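Local coordinates for protein xyloglucan-specific endo-beta-1,4-glucanase BoGH9A (Bacteroides ovatus, PDB 6DHT) that hydrolyses internal beta-1,4-glucosidic linkages in the backbone of xyloglucan, releasing xyloglucan oligosaccharides, at residues A479-Y484 / D534-D539. Residue numbers count along the deposited sequence, not the author numbering.
Sequences ATGFCY and DESYVD
Two loops of the glycoside hydrolase family 9 catalytic domain meet without a direct hydrogen bond, nearest at Thr480 and Glu535 (CA to CA 5.7 Å). Irregular 479-484 faces 534-539, which leaves a 3-10 turn at Asp534-Glu535 through an inverse gamma turn centred on Ser536. Ala479's small methyl packs 3.3 Å (CB to OD2) from the carboxylate of Asp534, whose OD1 bonds Trp67 NE1. Thr480 (p) rests CG2 3.5 Å from Asp534 O; its OG1 accepts from Phe482 N at 3.3 Å, closing an ST turn. Inside it Gly481 takes phi/psi 84/6, where a CB would clash with the preceding carbonyl. Phe482 (m) offers its ring face to the edge of Tyr537 (t), centroids 4.9 Å apart, planes at 70°. With Tyr484 these rings cluster beside the predicted active-site Asp539, whose carboxylate accepts from backbone N of Lys494 and His495 and from Asn547 ND2. Asn547 also binds Tyr537 OH. Tyr484 (m) suits two tasks: its edge meets Tyr537's face, T-shaped at 89° (centroids 5.2 Å), while OH reaches a water, 2.8 Å away, that donates to Asp534 O (2.8 Å).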
ATOM      1  N   ALA A 479     -11.718 -14.930   8.849  1.00 16.46           N
ATOM      2  CA  ALA A 479     -12.403 -16.196   8.564  1.00 15.42           C
ATOM      3  C   ALA A 479     -11.503 -17.352   8.144  1.00 19.75           C
ATOM      4  O   ALA A 479     -11.962 -18.502   8.163  1.00 18.43           O
ATOM      5  CB  ALA A 479     -13.421 -15.964   7.504  1.00 17.83           C
ATOM      6  N   THR A 480     -10.269 -17.090   7.718  1.00 19.18           N
ATOM      7  CA  THR A 480      -9.357 -18.156   7.269  1.00 15.18           C
ATOM      8  C   THR A 480      -8.301 -18.486   8.314  1.00 17.82           C
ATOM      9  O   THR A 480      -7.743 -19.595   8.310  1.00 18.28           O
ATOM     10  CB  THR A 480      -8.642 -17.808   5.953  1.00 15.40           C
ATOM     11  OG1 THR A 480      -7.779 -16.679   6.189  1.00 16.95           O
ATOM     12  CG2 THR A 480      -9.629 -17.474   4.893  1.00 16.00           C
ATOM     13  N   GLY A 481      -7.993 -17.537   9.197  1.00 16.66           N
ATOM     14  CA  GLY A 481      -6.910 -17.710  10.150  1.00 15.42           C
ATOM     15  C   GLY A 481      -5.515 -17.371   9.636  1.00 13.86           C
ATOM     16  O   GLY A 481      -4.536 -17.597  10.323  1.00 16.70           O
ATOM     17  N   PHE A 482      -5.419 -16.836   8.430  1.00 17.34           N
ATOM     18  CA  PHE A 482      -4.123 -16.374   7.915  1.00 15.06           C
ATOM     19  C   PHE A 482      -3.787 -14.975   8.402  1.00 14.82           C
ATOM     20  O   PHE A 482      -4.651 -14.112   8.460  1.00 15.48           O
ATOM     21  CB  PHE A 482      -4.121 -16.319   6.401  1.00 15.21           C
ATOM     22  CG  PHE A 482      -3.857 -17.644   5.742  1.00 16.43           C
ATOM     23  CD1 PHE A 482      -4.883 -18.552   5.536  1.00 18.49           C
ATOM     24  CD2 PHE A 482      -2.584 -17.973   5.329  1.00 18.86           C
ATOM     25  CE1 PHE A 482      -4.628 -19.779   4.910  1.00 17.52           C
ATOM     26  CE2 PHE A 482      -2.317 -19.178   4.716  1.00 15.83           C
ATOM     27  CZ  PHE A 482      -3.346 -20.102   4.505  1.00 17.22           C
ATOM     28  N   CYS A 483      -2.527 -14.801   8.772  1.00 13.76           N
ATOM     29  CA  CYS A 483      -1.898 -13.494   8.748  1.00 12.34           C
ATOM     30  C   CYS A 483      -1.474 -13.326   7.308  1.00 13.26           C
ATOM     31  O   CYS A 483      -0.636 -14.086   6.828  1.00 14.73           O
ATOM     32  CB  CYS A 483      -0.692 -13.488   9.654  1.00 11.00           C
ATOM     33  SG  CYS A 483       0.362 -12.043   9.460  1.00 16.04           S
ATOM     34  N   TYR A 484      -2.078 -12.372   6.612  1.00 12.46           N
ATOM     35  CA  TYR A 484      -1.968 -12.278   5.157  1.00 12.91           C
ATOM     36  C   TYR A 484      -0.718 -11.554   4.641  1.00 12.55           C
ATOM     37  O   TYR A 484      -0.696 -11.068   3.528  1.00 14.44           O
ATOM     38  CB  TYR A 484      -3.223 -11.609   4.576  1.00 12.46           C
ATOM     39  CG  TYR A 484      -4.518 -12.409   4.636  1.00 13.16           C
ATOM     40  CD1 TYR A 484      -4.737 -13.454   3.748  1.00 12.65           C
ATOM     41  CD2 TYR A 484      -5.529 -12.058   5.496  1.00 14.02           C
ATOM     42  CE1 TYR A 484      -5.929 -14.128   3.745  1.00 14.53           C
ATOM     43  CE2 TYR A 484      -6.744 -12.736   5.515  1.00 16.58           C
ATOM     44  CZ  TYR A 484      -6.925 -13.779   4.633  1.00 15.98           C
ATOM     45  OH  TYR A 484      -8.136 -14.466   4.627  1.00 16.02           O
ATOM     46  N   ASP A 534     -15.451 -14.497   2.375  1.00 19.57           N
ATOM     47  CA  ASP A 534     -14.269 -14.190   3.190  1.00 18.64           C
ATOM     48  C   ASP A 534     -13.334 -15.390   3.368  1.00 21.12           C
ATOM     49  O   ASP A 534     -12.290 -15.300   4.022  1.00 19.71           O
ATOM     50  CB  ASP A 534     -14.650 -13.539   4.532  1.00 19.89           C
ATOM     51  CG  ASP A 534     -15.615 -14.355   5.372  1.00 18.00           C
ATOM     52  OD1 ASP A 534     -16.177 -15.363   4.879  1.00 19.94           O
ATOM     53  OD2 ASP A 534     -15.835 -13.976   6.538  1.00 19.12           O
ATOM     54  N   GLU A 535     -13.712 -16.519   2.769  1.00 17.96           N
ATOM     55  CA  GLU A 535     -12.901 -17.720   2.805  1.00 18.28           C
ATOM     56  C   GLU A 535     -12.420 -18.121   1.404  1.00 18.78           C
ATOM     57  O   GLU A 535     -11.777 -19.163   1.226  1.00 19.91           O
ATOM     58  CB  GLU A 535     -13.722 -18.851   3.440  1.00 21.75           C
ATOM     59  CG  GLU A 535     -14.119 -18.592   4.894  1.00 24.93           C
ATOM     60  CD  GLU A 535     -14.921 -19.737   5.504  1.00 30.14           C
ATOM     61  OE1 GLU A 535     -15.031 -20.802   4.862  1.00 39.09           O
ATOM     62  OE2 GLU A 535     -15.441 -19.565   6.620  1.00 26.67           O
ATOM     63  N   SER A 536     -12.724 -17.287   0.410  1.00 17.67           N
ATOM     64  CA  SER A 536     -12.322 -17.536  -0.970  1.00 15.64           C
ATOM     65  C   SER A 536     -10.871 -17.148  -1.223  1.00 15.30           C
ATOM     66  O   SER A 536     -10.583 -16.305  -2.071  1.00 17.83           O
ATOM     67  CB  SER A 536     -13.216 -16.785  -1.951  1.00 21.42           C
ATOM     68  OG  SER A 536     -14.553 -17.236  -1.825  1.00 31.22           O
ATOM     69  N   TYR A 537      -9.978 -17.830  -0.521  1.00 17.72           N
ATOM     70  CA  TYR A 537      -8.550 -17.551  -0.546  1.00 17.46           C
ATOM     71  C   TYR A 537      -7.821 -18.897  -0.643  1.00 14.56           C
ATOM     72  O   TYR A 537      -8.159 -19.827   0.083  1.00 17.41           O
ATOM     73  CB  TYR A 537      -8.127 -16.771   0.743  1.00 16.73           C
ATOM     74  CG  TYR A 537      -6.630 -16.735   0.899  1.00 15.11           C
ATOM     75  CD1 TYR A 537      -5.864 -15.890   0.109  1.00 14.58           C
ATOM     76  CD2 TYR A 537      -5.974 -17.578   1.783  1.00 14.35           C
ATOM     77  CE1 TYR A 537      -4.506 -15.894   0.183  1.00 12.99           C
ATOM     78  CE2 TYR A 537      -4.593 -17.610   1.843  1.00 14.45           C
ATOM     79  CZ  TYR A 537      -3.872 -16.732   1.057  1.00 14.50           C
ATOM     80  OH  TYR A 537      -2.498 -16.762   1.073  1.00 15.08           O
ATOM     81  N   VAL A 538      -6.853 -18.970  -1.540  1.00 16.25           N
ATOM     82  CA  VAL A 538      -5.961 -20.117  -1.635  1.00 16.58           C
ATOM     83  C   VAL A 538      -4.500 -19.675  -1.675  1.00 13.33           C
ATOM     84  O   VAL A 538      -4.122 -18.820  -2.457  1.00 16.26           O
ATOM     85  CB  VAL A 538      -6.263 -21.009  -2.906  1.00 18.93           C
ATOM     86  CG1 VAL A 538      -7.556 -21.753  -2.707  1.00 22.57           C
ATOM     87  CG2 VAL A 538      -6.289 -20.187  -4.180  1.00 19.55           C
ATOM     88  N   ASP A 539      -3.693 -20.330  -0.842  1.00 15.28           N
ATOM     89  CA  ASP A 539      -2.266 -20.066  -0.794  1.00 15.01           C
ATOM     90  C   ASP A 539      -1.532 -20.984  -1.783  1.00 15.04           C
ATOM     91  O   ASP A 539      -0.873 -21.960  -1.396  1.00 16.47           O
ATOM     92  CB  ASP A 539      -1.770 -20.240   0.632  1.00 16.20           C
ATOM     93  CG  ASP A 539      -0.294 -19.919   0.787  1.00 13.12           C
ATOM     94  OD1 ASP A 539       0.243 -19.146  -0.035  1.00 13.67           O
ATOM     95  OD2 ASP A 539       0.290 -20.471   1.763  1.00 15.55           O
TER
HETATM   96  O   HOH W   1     -10.660 -13.683   5.641  1.00 16.45           O